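Local structure of endonuclease V (Streptomyces avermitilis, 3GOC) at residues R41-D46 with A60-A65; V70-T75 with D102-P107; V20-R25 with H120-G125; L130-G135 with V187-D192; F148-P153 with G179-F184. The protein is a magnesium-dependent DNA repair endonuclease that probably cleaves double-stranded DNA at the second phosphodiester bond 3' to a deoxyinosine. One frame throughout, in Å; residues are numbered along the deposited sequence.

Interaction 1. Residues R41-D46 with A60-A65; sequences RVTGVD and AVVLDA. With MG (magnesium ion), chain C; MG (magnesium ion), chain D.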
# COMPACT_ATOMS: atom_id res chain seq x y z
N ARG A 41 -1.14 -5.04 12.49
CA ARG A 41 -2.47 -5.58 12.21
C ARG A 41 -3.36 -4.54 11.54
O ARG A 41 -3.20 -3.34 11.73
CB ARG A 41 -3.15 -6.04 13.52
CG ARG A 41 -2.81 -7.46 14.00
CD ARG A 41 -1.39 -7.62 14.52
NE ARG A 41 -1.13 -9.01 14.92
CZ ARG A 41 -1.43 -9.53 16.11
NH1 ARG A 41 -2.00 -8.78 17.04
NH2 ARG A 41 -1.17 -10.80 16.36
N VAL A 42 -4.30 -5.02 10.73
CA VAL A 42 -5.25 -4.15 10.06
C VAL A 42 -6.58 -4.89 10.18
O VAL A 42 -6.66 -6.09 9.94
CB VAL A 42 -4.85 -3.89 8.59
CG1 VAL A 42 -4.78 -5.19 7.82
CG2 VAL A 42 -5.81 -2.90 7.94
N THR A 43 -7.62 -4.15 10.56
CA THR A 43 -8.92 -4.76 10.83
C THR A 43 -10.09 -4.20 10.05
O THR A 43 -10.25 -2.99 9.94
CB THR A 43 -9.22 -4.61 12.34
OG1 THR A 43 -8.22 -5.30 13.08
CG2 THR A 43 -10.59 -5.18 12.68
N GLY A 44 -10.91 -5.09 9.52
CA GLY A 44 -12.08 -4.64 8.80
C GLY A 44 -13.29 -4.73 9.71
O GLY A 44 -13.38 -5.63 10.54
N VAL A 45 -14.22 -3.79 9.57
CA VAL A 45 -15.44 -3.81 10.35
C VAL A 45 -16.58 -3.59 9.38
O VAL A 45 -16.47 -2.81 8.42
CB VAL A 45 -15.49 -2.69 11.43
CG1 VAL A 45 -14.57 -3.05 12.59
CG2 VAL A 45 -15.08 -1.36 10.83
N ASP A 46 -17.68 -4.29 9.61
CA ASP A 46 -18.86 -4.16 8.76
C ASP A 46 -20.06 -4.65 9.55
O ASP A 46 -19.91 -5.35 10.55
CB ASP A 46 -18.71 -4.98 7.49
CG ASP A 46 -19.78 -4.67 6.48
OD1 ASP A 46 -20.10 -5.57 5.67
OD2 ASP A 46 -20.29 -3.52 6.47
N ALA A 60 -15.79 -7.94 13.16
CA ALA A 60 -14.47 -7.33 13.12
C ALA A 60 -13.53 -8.46 12.75
O ALA A 60 -13.52 -9.51 13.40
CB ALA A 60 -14.10 -6.76 14.48
N VAL A 61 -12.76 -8.26 11.68
CA VAL A 61 -11.81 -9.28 11.24
C VAL A 61 -10.43 -8.67 11.19
O VAL A 61 -10.18 -7.72 10.45
CB VAL A 61 -12.18 -9.82 9.85
CG1 VAL A 61 -11.16 -10.88 9.43
CG2 VAL A 61 -13.58 -10.43 9.87
N VAL A 62 -9.53 -9.22 12.00
CA VAL A 62 -8.16 -8.73 12.10
C VAL A 62 -7.23 -9.51 11.17
O VAL A 62 -7.21 -10.74 11.19
CB VAL A 62 -7.62 -8.89 13.54
CG1 VAL A 62 -6.26 -8.23 13.65
CG2 VAL A 62 -8.59 -8.27 14.53
N LEU A 63 -6.48 -8.78 10.35
CA LEU A 63 -5.55 -9.40 9.42
C LEU A 63 -4.11 -9.05 9.76
O LEU A 63 -3.83 -8.02 10.38
CB LEU A 63 -5.79 -8.92 7.99
CG LEU A 63 -7.20 -8.98 7.40
CD1 LEU A 63 -7.17 -8.42 5.99
CD2 LEU A 63 -7.70 -10.41 7.40
N ASP A 64 -3.19 -9.93 9.38
CA ASP A 64 -1.78 -9.65 9.54
C ASP A 64 -1.56 -8.78 8.30
O ASP A 64 -1.77 -9.24 7.17
CB ASP A 64 -0.96 -10.94 9.44
CG ASP A 64 0.54 -10.67 9.43
OD1 ASP A 64 1.15 -10.80 8.35
OD2 ASP A 64 1.09 -10.33 10.49
N ALA A 65 -1.17 -7.53 8.50
CA ALA A 65 -0.99 -6.61 7.38
C ALA A 65 0.02 -7.05 6.33
O ALA A 65 -0.17 -6.81 5.14
CB ALA A 65 -0.63 -5.23 7.91
MG MG C . -21.62 -5.49 4.08
MG MG D . -21.78 -3.12 4.53
O HOH W 1 -0.25 -10.62 12.91
O HOH W 2 -23.27 -6.46 5.36
O HOH W 3 -23.16 -5.32 2.36
O HOH W 4 -19.87 -4.78 2.69
O HOH W 5 -21.11 -0.79 5.36
O HOH W 6 -22.25 -1.32 2.88
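Val61 O is gripped by one hydrogen bond, from Gly44 N at 2.9 Å and in the carbonyl plane, and by a weaker CA-H...O contact from Thr43 CA at 3.2 Å. Strands 41-46 and 60-64 run antiparallel, 154° between their axes, and Leu63 O likewise takes a bond from Val42 N and a CA-H contact from Arg41. The shortest link, Leu63 N to Val42 O, spans 2.7 Å and is nearly straight (164° at the hydrogen). Thr43 and Val62 form a non-hydrogen-bonded pair with CA atoms 4.2 Å apart. Thr43 turns OG1 anti to its carbonyl carbon (chi1 -61°), where it rests 3.3 Å from Val62 CG2 and bonds to Pro108 O, while CG2 lies against Val61 O. An alanine here would lose the OG1 bond and the CG2 methyl, and would probably weaken the hold on the loop at Pro108 and the packing on Val62. On the same face the Arg41 chain crosses Val62 obliquely, CG 3.6 Å from Val62 CG1, and one water links Arg41 NE to Asp64 OD2. On the other face Val42 CG1 lies alongside Leu63 CB at 3.9 Å. Asp46 leads away; its OD1 is 2.2 Å from one magnesium and its OD2 binds the second, ions shared with Asp217 and Asp114 respectively. A beta hairpin whose first strand carries a metal-binding aspartate is characteristic of RNase H-like nucleases.

Interaction 2. Residues V70-T75 with D102-P107; sequences VVAEAT and DALPCP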
# COMPACT_ATOMS: atom_id res chain seq x y z
N VAL A 70 -5.82 -13.95 8.01
CA VAL A 70 -6.70 -13.65 9.12
C VAL A 70 -6.04 -14.15 10.40
O VAL A 70 -5.58 -15.29 10.47
CB VAL A 70 -8.07 -14.34 8.95
CG1 VAL A 70 -8.94 -14.09 10.18
CG2 VAL A 70 -8.76 -13.81 7.71
N VAL A 71 -5.98 -13.30 11.42
CA VAL A 71 -5.39 -13.69 12.68
C VAL A 71 -6.39 -13.71 13.83
O VAL A 71 -6.14 -14.31 14.87
CB VAL A 71 -4.19 -12.79 13.07
CG1 VAL A 71 -3.09 -12.93 12.03
CG2 VAL A 71 -4.63 -11.35 13.18
N ALA A 72 -7.54 -13.06 13.64
CA ALA A 72 -8.57 -13.02 14.67
C ALA A 72 -9.87 -12.47 14.11
O ALA A 72 -9.87 -11.73 13.14
CB ALA A 72 -8.10 -12.17 15.84
N GLU A 73 -10.99 -12.84 14.73
CA GLU A 73 -12.29 -12.34 14.30
C GLU A 73 -13.28 -12.41 15.44
O GLU A 73 -13.12 -13.20 16.37
CB GLU A 73 -12.81 -13.15 13.10
CG GLU A 73 -12.99 -14.62 13.38
CD GLU A 73 -13.45 -15.39 12.15
OE1 GLU A 73 -12.81 -15.25 11.09
OE2 GLU A 73 -14.46 -16.12 12.25
N ALA A 74 -14.31 -11.57 15.38
CA ALA A 74 -15.33 -11.54 16.42
C ALA A 74 -16.59 -10.88 15.88
O ALA A 74 -16.52 -10.07 14.96
CB ALA A 74 -14.83 -10.78 17.64
N THR A 75 -17.74 -11.24 16.43
CA THR A 75 -18.99 -10.64 16.02
C THR A 75 -19.80 -10.30 17.26
O THR A 75 -19.50 -10.76 18.37
CB THR A 75 -19.84 -11.59 15.14
OG1 THR A 75 -20.13 -12.80 15.86
CG2 THR A 75 -19.12 -11.93 13.85
N ASP A 102 -14.41 -5.07 20.96
CA ASP A 102 -14.06 -5.44 22.34
C ASP A 102 -13.95 -6.95 22.51
O ASP A 102 -13.24 -7.43 23.40
CB ASP A 102 -15.09 -4.89 23.33
CG ASP A 102 -14.99 -3.39 23.50
OD1 ASP A 102 -13.91 -2.83 23.20
OD2 ASP A 102 -15.97 -2.77 23.96
N ALA A 103 -14.65 -7.70 21.67
CA ALA A 103 -14.63 -9.16 21.75
C ALA A 103 -13.38 -9.78 21.13
O ALA A 103 -13.14 -10.97 21.28
CB ALA A 103 -15.88 -9.73 21.09
N LEU A 104 -12.60 -8.97 20.43
CA LEU A 104 -11.37 -9.46 19.81
C LEU A 104 -10.33 -9.79 20.87
O LEU A 104 -10.30 -9.17 21.93
CB LEU A 104 -10.79 -8.42 18.86
CG LEU A 104 -11.56 -8.14 17.56
CD1 LEU A 104 -10.96 -6.92 16.89
CD2 LEU A 104 -11.51 -9.35 16.64
N PRO A 105 -9.46 -10.76 20.58
CA PRO A 105 -8.41 -11.16 21.52
C PRO A 105 -7.15 -10.32 21.38
O PRO A 105 -6.18 -10.52 22.11
CB PRO A 105 -8.18 -12.62 21.15
CG PRO A 105 -8.34 -12.60 19.67
CD PRO A 105 -9.57 -11.73 19.48
N CYS A 106 -7.16 -9.39 20.43
CA CYS A 106 -6.00 -8.54 20.21
C CYS A 106 -6.44 -7.16 19.73
O CYS A 106 -7.59 -6.96 19.33
CB CYS A 106 -5.09 -9.17 19.14
SG CYS A 106 -5.90 -9.34 17.51
N PRO A 107 -5.52 -6.18 19.77
CA PRO A 107 -5.86 -4.83 19.31
C PRO A 107 -6.08 -4.88 17.80
O PRO A 107 -5.48 -5.72 17.11
CB PRO A 107 -4.63 -4.02 19.69
CG PRO A 107 -4.12 -4.73 20.91
CD PRO A 107 -4.25 -6.18 20.50
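At the edge of the mixed sheet of this RNase H-like fold, strand 70-79 carries a classic beta bulge, Val71 and Ala72 both facing Val62 of the adjoining strand, and the loop that follows helix 94-102 runs along the strand from Ala74 back to the bulge. Ala72, Ala74 and Leu104 give up the most surface to the contact, which is apolar throughout: no hydrogen bond crosses it. The touching parts run almost antiparallel, 163° apart, yet the closest CA atoms, those of Ala74 and Leu104, stay 5.6 Å from each other, consistent with side-chain packing in place of strand pairing. Both alanines direct CB toward the loop, whereas Glu73 between them points away, toward helix 211-228, where it touches Leu219. Leu104 starts off to the side, but with CG anti to its carbonyl carbon (chi1 -70°) and an extended second torsion (chi2 170°) it brings CD2 in against the strand backbone. That methyl lies 3.8 Å from Ala74 CB and 3.7 Å from the carbonyl carbon, C, of Glu73, while the leucine also packs on Val62. Ala103 meets Ala74 methyl to methyl, 3.8 Å between the two CB atoms. The small alanine side chains probably allow so close an approach. At the bulged end, Ala72 CB meets the ring of Pro105, with CG at 3.9 Å from Ala72 CB, and Cys106, whose SG, held between its backbone N and carbonyl carbon, stands 4.0 Å from that same Ala72 CB.

Interaction 3. Residues V20-R25 with H120-G125; sequences VQDELR and HPRRFG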
# COMPACT_ATOMS: atom_id res chain seq x y z
N VAL A 20 -24.14 15.52 19.27
CA VAL A 20 -23.05 14.61 19.62
C VAL A 20 -21.99 14.67 18.53
O VAL A 20 -20.80 14.72 18.81
CB VAL A 20 -23.55 13.15 19.79
CG1 VAL A 20 -22.36 12.20 19.94
CG2 VAL A 20 -24.46 13.04 21.01
N GLN A 21 -22.43 14.68 17.27
CA GLN A 21 -21.49 14.74 16.16
C GLN A 21 -20.65 16.00 16.20
O GLN A 21 -19.43 15.95 16.03
CB GLN A 21 -22.23 14.67 14.82
CG GLN A 21 -23.02 13.39 14.60
CD GLN A 21 -23.66 13.35 13.23
OE1 GLN A 21 -24.28 14.32 12.80
NE2 GLN A 21 -23.53 12.22 12.54
N ASP A 22 -21.29 17.15 16.42
CA ASP A 22 -20.55 18.40 16.45
C ASP A 22 -19.58 18.48 17.63
O ASP A 22 -18.54 19.13 17.55
CB ASP A 22 -21.50 19.60 16.48
CG ASP A 22 -22.31 19.73 15.20
OD1 ASP A 22 -21.83 19.27 14.14
OD2 ASP A 22 -23.42 20.30 15.25
N GLU A 23 -19.93 17.81 18.73
CA GLU A 23 -19.08 17.82 19.91
C GLU A 23 -17.90 16.86 19.79
O GLU A 23 -16.77 17.20 20.14
CB GLU A 23 -19.92 17.49 21.14
CG GLU A 23 -20.99 18.53 21.43
CD GLU A 23 -22.08 18.04 22.36
OE1 GLU A 23 -23.01 18.82 22.67
OE2 GLU A 23 -22.02 16.86 22.79
N LEU A 24 -18.16 15.65 19.29
CA LEU A 24 -17.11 14.65 19.13
C LEU A 24 -16.17 14.91 17.96
O LEU A 24 -15.03 14.43 17.96
CB LEU A 24 -17.73 13.25 18.99
CG LEU A 24 -18.42 12.66 20.22
CD1 LEU A 24 -18.95 11.27 19.89
CD2 LEU A 24 -17.43 12.59 21.39
N ARG A 25 -16.62 15.66 16.97
CA ARG A 25 -15.80 15.96 15.80
C ARG A 25 -14.54 16.71 16.21
O ARG A 25 -13.51 16.62 15.54
CB ARG A 25 -16.58 16.80 14.79
CG ARG A 25 -15.93 16.87 13.42
CD ARG A 25 -16.27 18.17 12.71
NE ARG A 25 -17.68 18.52 12.83
CZ ARG A 25 -18.23 19.60 12.28
NH1 ARG A 25 -19.52 19.84 12.44
NH2 ARG A 25 -17.48 20.43 11.57
N HIS A 120 -18.59 13.14 4.90
CA HIS A 120 -19.90 13.07 5.52
C HIS A 120 -20.48 14.48 5.62
O HIS A 120 -19.73 15.44 5.73
CB HIS A 120 -19.70 12.43 6.90
CG HIS A 120 -20.92 12.39 7.76
ND1 HIS A 120 -21.30 13.45 8.56
CD2 HIS A 120 -21.84 11.42 7.97
CE1 HIS A 120 -22.39 13.12 9.23
NE2 HIS A 120 -22.74 11.90 8.88
N PRO A 121 -21.81 14.61 5.54
CA PRO A 121 -22.46 15.93 5.63
C PRO A 121 -21.97 16.80 6.78
O PRO A 121 -21.91 18.02 6.66
CB PRO A 121 -23.95 15.58 5.72
CG PRO A 121 -23.96 14.15 6.22
CD PRO A 121 -22.83 13.55 5.44
N ARG A 122 -21.62 16.17 7.90
CA ARG A 122 -21.12 16.90 9.05
C ARG A 122 -19.67 16.54 9.34
O ARG A 122 -19.16 16.76 10.44
CB ARG A 122 -21.98 16.63 10.29
CG ARG A 122 -23.14 17.60 10.46
CD ARG A 122 -23.88 17.36 11.76
NE ARG A 122 -24.13 18.60 12.49
CZ ARG A 122 -24.94 19.57 12.06
NH1 ARG A 122 -25.58 19.45 10.91
NH2 ARG A 122 -25.11 20.66 12.80
N ARG A 123 -19.00 15.99 8.33
CA ARG A 123 -17.60 15.59 8.44
C ARG A 123 -17.39 14.66 9.63
O ARG A 123 -16.34 14.70 10.27
CB ARG A 123 -16.72 16.83 8.58
CG ARG A 123 -16.91 17.86 7.47
CD ARG A 123 -16.37 17.36 6.13
NE ARG A 123 -16.47 18.39 5.09
CZ ARG A 123 -17.58 18.65 4.39
NH1 ARG A 123 -18.69 17.96 4.61
NH2 ARG A 123 -17.57 19.61 3.48
N PHE A 124 -18.37 13.82 9.92
CA PHE A 124 -18.26 12.91 11.05
C PHE A 124 -19.01 11.61 10.79
O PHE A 124 -19.96 11.28 11.50
CB PHE A 124 -18.77 13.59 12.32
CG PHE A 124 -18.31 12.92 13.59
CD1 PHE A 124 -19.23 12.28 14.42
CD2 PHE A 124 -16.97 12.96 13.97
CE1 PHE A 124 -18.81 11.68 15.61
CE2 PHE A 124 -16.54 12.36 15.15
CZ PHE A 124 -17.46 11.73 15.98
N GLY A 125 -18.57 10.88 9.77
CA GLY A 125 -19.20 9.62 9.44
C GLY A 125 -18.70 8.49 10.33
O GLY A 125 -17.89 8.72 11.24
O HOH W 7 -21.78 9.82 13.11
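Three torsional choices assemble this contact. Phe124 sets CG anti to its backbone N (chi1 -162°), laying its ring against the last turn of helix 14-24; Arg122 bends at chi3 (134°) to turn its guanidinium onto Asp22; and Asp22 keeps CG anti to its carbonyl carbon, facing that group. The resulting salt bridge is side-on. Arg122 NH2 reaches Asp22 OD2 at 3.0 Å along the syn lone pair, while Arg122 NE reaches Asp22 OD1 at 2.9 Å from above the carboxylate plane; carboxylate and guanidinium planes are 36° apart. Asp22 OD1 also accepts from Arg25 NH1 at 2.9 Å, so one carboxylate serves two arginines and probably offsets their mutual repulsion. An alanine in place of Asp22 would remove the acceptor shared by Arg25 and Arg122, probably leaving their charges uncompensated and loosening the turn 120-123 from the helix. One face of the Arg25 guanidinium is covered by Arg122 O, without a hydrogen bond. The Phe124 ring spans the helix backbone: CD1 lies 3.8 Å from Gln21 CA, CD2 3.7 Å from Arg25 CA, and CZ presses to 3.4 Å from Leu24 CB. Gln21 NE2 bonds to Gly87 O, which His120 NE2 also uses, and a water joins Gln21 NE2 to Phe124 O. Within the type I turn, Arg122 N donates to His120 ND1. Gly125 occupies the N-cap position of helix 126-134, whose His129 meets the Phe124 ring, so Phe124, just past the turn, is held between the end of helix 14-24 and helix 126-134 in the connection leaving strand 110-114.

Interaction 4. Residues L130-G135 with V187-D192; sequences LGVLTG and VGHRVD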
# COMPACT_ATOMS: atom_id res chain seq x y z
N LEU A 130 -16.18 6.21 15.05
CA LEU A 130 -15.57 5.04 15.68
C LEU A 130 -14.15 5.36 16.13
O LEU A 130 -13.71 4.93 17.20
CB LEU A 130 -15.56 3.87 14.69
CG LEU A 130 -14.99 2.54 15.19
CD1 LEU A 130 -15.89 1.96 16.28
CD2 LEU A 130 -14.88 1.58 14.01
N GLY A 131 -13.44 6.13 15.31
CA GLY A 131 -12.07 6.50 15.64
C GLY A 131 -11.96 7.28 16.94
O GLY A 131 -11.15 6.96 17.82
N VAL A 132 -12.79 8.31 17.08
CA VAL A 132 -12.76 9.12 18.28
C VAL A 132 -13.19 8.36 19.54
O VAL A 132 -12.63 8.57 20.62
CB VAL A 132 -13.63 10.38 18.11
CG1 VAL A 132 -13.78 11.12 19.44
CG2 VAL A 132 -12.99 11.30 17.07
N LEU A 133 -14.16 7.46 19.41
CA LEU A 133 -14.61 6.69 20.57
C LEU A 133 -13.60 5.65 21.03
O LEU A 133 -13.46 5.39 22.22
CB LEU A 133 -15.95 6.00 20.27
CG LEU A 133 -17.15 6.93 20.06
CD1 LEU A 133 -18.38 6.09 19.74
CD2 LEU A 133 -17.38 7.77 21.30
N THR A 134 -12.89 5.05 20.08
CA THR A 134 -11.90 4.03 20.40
C THR A 134 -10.51 4.61 20.61
O THR A 134 -9.67 4.01 21.28
CB THR A 134 -11.76 2.99 19.27
OG1 THR A 134 -11.33 3.64 18.07
CG2 THR A 134 -13.09 2.29 19.01
N GLY A 135 -10.28 5.79 20.03
CA GLY A 135 -8.99 6.44 20.13
C GLY A 135 -8.01 5.81 19.15
O GLY A 135 -6.83 6.14 19.14
N VAL A 187 -10.42 9.73 5.28
CA VAL A 187 -9.78 9.57 6.57
C VAL A 187 -10.84 9.47 7.65
O VAL A 187 -11.92 10.06 7.56
CB VAL A 187 -8.85 10.75 6.88
CG1 VAL A 187 -7.73 10.81 5.87
CG2 VAL A 187 -9.64 12.04 6.87
N GLY A 188 -10.54 8.68 8.68
CA GLY A 188 -11.46 8.55 9.78
C GLY A 188 -10.89 9.31 10.96
O GLY A 188 -11.43 10.34 11.39
N HIS A 189 -9.76 8.82 11.47
CA HIS A 189 -9.11 9.41 12.63
C HIS A 189 -7.65 8.93 12.71
O HIS A 189 -7.36 7.77 12.45
CB HIS A 189 -9.88 8.98 13.89
CG HIS A 189 -9.32 9.50 15.17
ND1 HIS A 189 -9.14 10.84 15.42
CD2 HIS A 189 -8.98 8.86 16.32
CE1 HIS A 189 -8.73 11.01 16.66
NE2 HIS A 189 -8.63 9.82 17.23
N ARG A 190 -6.75 9.85 13.04
CA ARG A 190 -5.33 9.55 13.20
C ARG A 190 -4.61 8.91 12.00
O ARG A 190 -3.66 8.16 12.17
CB ARG A 190 -5.14 8.67 14.44
CG ARG A 190 -5.58 9.35 15.75
CD ARG A 190 -5.28 8.46 16.94
NE ARG A 190 -3.86 8.14 17.02
CZ ARG A 190 -3.36 7.04 17.57
NH1 ARG A 190 -4.17 6.13 18.11
NH2 ARG A 190 -2.05 6.82 17.56
N VAL A 191 -5.07 9.23 10.79
CA VAL A 191 -4.45 8.72 9.56
C VAL A 191 -4.60 9.81 8.50
O VAL A 191 -5.64 10.45 8.45
CB VAL A 191 -5.16 7.44 9.04
CG1 VAL A 191 -4.46 6.92 7.80
CG2 VAL A 191 -5.20 6.37 10.11
N ASP A 192 -3.58 10.05 7.67
CA ASP A 192 -3.76 11.06 6.63
C ASP A 192 -4.17 10.39 5.32
O ASP A 192 -4.18 9.16 5.21
CB ASP A 192 -2.53 11.98 6.44
CG ASP A 192 -1.27 11.26 5.98
OD1 ASP A 192 -1.33 10.17 5.41
OD2 ASP A 192 -0.17 11.85 6.19
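A classic beta bulge, Gly188 and His189 both facing Thr138 of the adjoining strand, ends strand 183-189 where helix 126-134 packs on the sheet of this RNase H-like fold. His189 points toward the helix with CG anti to its backbone N (chi1 180°), and its ring is sandwiched. Arg190 CG lies 3.4 Å above the centre of one face of the His189 ring, and Val132 CG2 stands 4.2 Å above the opposite face, offset toward the rim. His189 CD2 also comes 3.3 Å from Gly131 O. The helix can approach because Gly131 has no side chain: its CA is 3.7 Å from His189 CB, and a modelled CB on that glycine would clash with His189. The polar end of the imidazole is tied down by the backbone, ND1 accepting from Ile29 N. Arg190, bent at chi3 (58°), folds back past the ring to the end of the helix. Its NE makes a salt bridge with Glu32, fixing one edge of the guanidinium. With another edge it meets Gly135, the residue of positive phi just past the helix: Arg190 NH1 donates to Gly135 O at 2.9 Å, in the carbonyl plane.

Interaction 5. Residues F148-P153 with G179-F184; sequences FSYEDP and GVKPVF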
# COMPACT_ATOMS: atom_id res chain seq x y z
N PHE A 148 -21.00 12.80 -3.33
CA PHE A 148 -19.78 13.54 -3.61
C PHE A 148 -19.39 13.46 -5.08
O PHE A 148 -19.82 12.56 -5.80
CB PHE A 148 -18.64 12.99 -2.73
CG PHE A 148 -18.98 12.94 -1.27
CD1 PHE A 148 -19.02 11.72 -0.60
CD2 PHE A 148 -19.30 14.10 -0.58
CE1 PHE A 148 -19.37 11.66 0.75
CE2 PHE A 148 -19.65 14.06 0.77
CZ PHE A 148 -19.69 12.83 1.44
N SER A 149 -18.59 14.42 -5.53
CA SER A 149 -18.17 14.45 -6.92
C SER A 149 -16.67 14.21 -7.05
O SER A 149 -15.92 14.37 -6.10
CB SER A 149 -18.51 15.80 -7.55
OG SER A 149 -17.72 16.82 -6.99
N TYR A 150 -16.25 13.82 -8.25
CA TYR A 150 -14.85 13.55 -8.49
C TYR A 150 -14.56 13.43 -9.98
O TYR A 150 -15.43 13.04 -10.76
CB TYR A 150 -14.43 12.26 -7.78
CG TYR A 150 -15.04 11.00 -8.38
CD1 TYR A 150 -14.32 10.20 -9.26
CD2 TYR A 150 -16.35 10.62 -8.05
CE1 TYR A 150 -14.88 9.05 -9.81
CE2 TYR A 150 -16.92 9.46 -8.60
CZ TYR A 150 -16.17 8.68 -9.47
OH TYR A 150 -16.72 7.53 -10.00
N GLU A 151 -13.34 13.79 -10.35
CA GLU A 151 -12.89 13.67 -11.73
C GLU A 151 -12.36 12.25 -11.82
O GLU A 151 -11.82 11.73 -10.84
CB GLU A 151 -11.74 14.65 -12.00
CG GLU A 151 -12.09 16.12 -11.86
CD GLU A 151 -12.92 16.64 -13.02
OE1 GLU A 151 -13.24 17.85 -13.03
OE2 GLU A 151 -13.26 15.84 -13.92
N ASP A 152 -12.52 11.61 -12.97
CA ASP A 152 -12.02 10.24 -13.12
C ASP A 152 -10.52 10.21 -12.86
O ASP A 152 -9.76 10.95 -13.48
CB ASP A 152 -12.28 9.72 -14.54
CG ASP A 152 -13.75 9.47 -14.81
OD1 ASP A 152 -14.38 8.74 -14.02
OD2 ASP A 152 -14.26 10.00 -15.83
N PRO A 153 -10.07 9.36 -11.93
CA PRO A 153 -8.64 9.28 -11.65
C PRO A 153 -7.94 8.58 -12.81
O PRO A 153 -8.61 8.05 -13.70
CB PRO A 153 -8.58 8.46 -10.36
CG PRO A 153 -9.76 7.55 -10.50
CD PRO A 153 -10.83 8.47 -11.03
N GLY A 179 -8.08 -0.07 -14.79
CA GLY A 179 -9.23 0.08 -15.67
C GLY A 179 -10.58 -0.24 -15.06
O GLY A 179 -11.59 -0.23 -15.76
N VAL A 180 -10.59 -0.51 -13.75
CA VAL A 180 -11.82 -0.84 -13.02
C VAL A 180 -12.30 0.37 -12.21
O VAL A 180 -11.50 1.20 -11.79
CB VAL A 180 -11.57 -2.02 -12.05
CG1 VAL A 180 -12.82 -2.34 -11.25
CG2 VAL A 180 -11.12 -3.25 -12.84
N LYS A 181 -13.61 0.47 -12.00
CA LYS A 181 -14.23 1.54 -11.22
C LYS A 181 -13.48 1.75 -9.90
O LYS A 181 -13.17 0.79 -9.20
CB LYS A 181 -15.69 1.18 -10.96
CG LYS A 181 -16.32 1.83 -9.74
CD LYS A 181 -16.52 3.32 -9.94
CE LYS A 181 -17.19 3.95 -8.74
NZ LYS A 181 -18.54 3.34 -8.46
N PRO A 182 -13.16 3.00 -9.53
CA PRO A 182 -12.44 3.21 -8.27
C PRO A 182 -13.30 3.06 -7.01
O PRO A 182 -14.52 2.91 -7.09
CB PRO A 182 -11.90 4.63 -8.41
CG PRO A 182 -12.98 5.31 -9.22
CD PRO A 182 -13.31 4.27 -10.27
N VAL A 183 -12.63 3.08 -5.86
CA VAL A 183 -13.34 3.02 -4.58
C VAL A 183 -13.13 4.41 -4.00
O VAL A 183 -12.37 5.20 -4.55
CB VAL A 183 -12.78 1.93 -3.63
CG1 VAL A 183 -13.09 0.56 -4.21
CG2 VAL A 183 -11.29 2.10 -3.41
N PHE A 184 -13.81 4.71 -2.90
CA PHE A 184 -13.74 6.03 -2.31
C PHE A 184 -13.21 6.01 -0.90
O PHE A 184 -13.86 5.53 0.03
CB PHE A 184 -15.12 6.66 -2.45
CG PHE A 184 -15.63 6.61 -3.86
CD1 PHE A 184 -16.34 5.50 -4.33
CD2 PHE A 184 -15.26 7.60 -4.76
CE1 PHE A 184 -16.67 5.38 -5.68
CE2 PHE A 184 -15.58 7.50 -6.11
CZ PHE A 184 -16.29 6.38 -6.58
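From Tyr150 to Pro153 and from Lys181 to Phe184 the end-to-end CA directions lie 123° apart, and the closest CA atoms, of Pro153 and Pro182, are 7.9 Å apart, so side chains make the contact, without a hydrogen bond. Tyr150 holds CG between its backbone N and carbonyl carbon (chi1 69°), the crowded position, which sends the ring toward strand 183-189. There the edge of Phe184 meets one face of Tyr150 in a T-shaped pair: centroids are 5.0 Å apart and planes inclined at 65°. The closest atoms are Tyr150 CE2 and Phe184 CE2 at 3.4 Å, offset toward the rim of the tyrosine, and Phe184 CZ is 3.6 Å from Tyr150 OH. Lys181 CE passes the tyrosine tip, 3.8 Å from Tyr150 OH. Beside the aromatic pair two proline rings cross obliquely, Pro153 CG to Pro182 CG at 4.1 Å, and Pro182 CG also touches the tyrosine at CE1. Both aromatic rings rest on Ala173 of strand 168-174, bridging intervening strands. The aromatic and proline rings form a largely apolar cluster beside an antiparallel beta meander: the short, weakly bonded strand 149-150, then 160-165, 168-174 and 183-189, one flank of the mixed sheet.

How the interactions relate
Interactions 1 and 2 share one flank of the sheet: Val62 of interaction 1 pairs with Val71 and Ala72 of interaction 2 and packs on Leu104. The first is buried, bonded through its backbone and ends at the magnesium ions; the second lies at the surface and is purely apolar. Interactions 4 and 5, both buried, use the two ends of strand 183-189, their centres about 10 Å and 18 Å from the chain centre: one packs a helix through histidine and arginine, the other sets an edge-to-face aromatic pair beside two touching prolines. Interaction 3, partly buried, is the richest in charge and touches interaction 4, Phe124 against Val132, and interaction 5, His120 against Phe148.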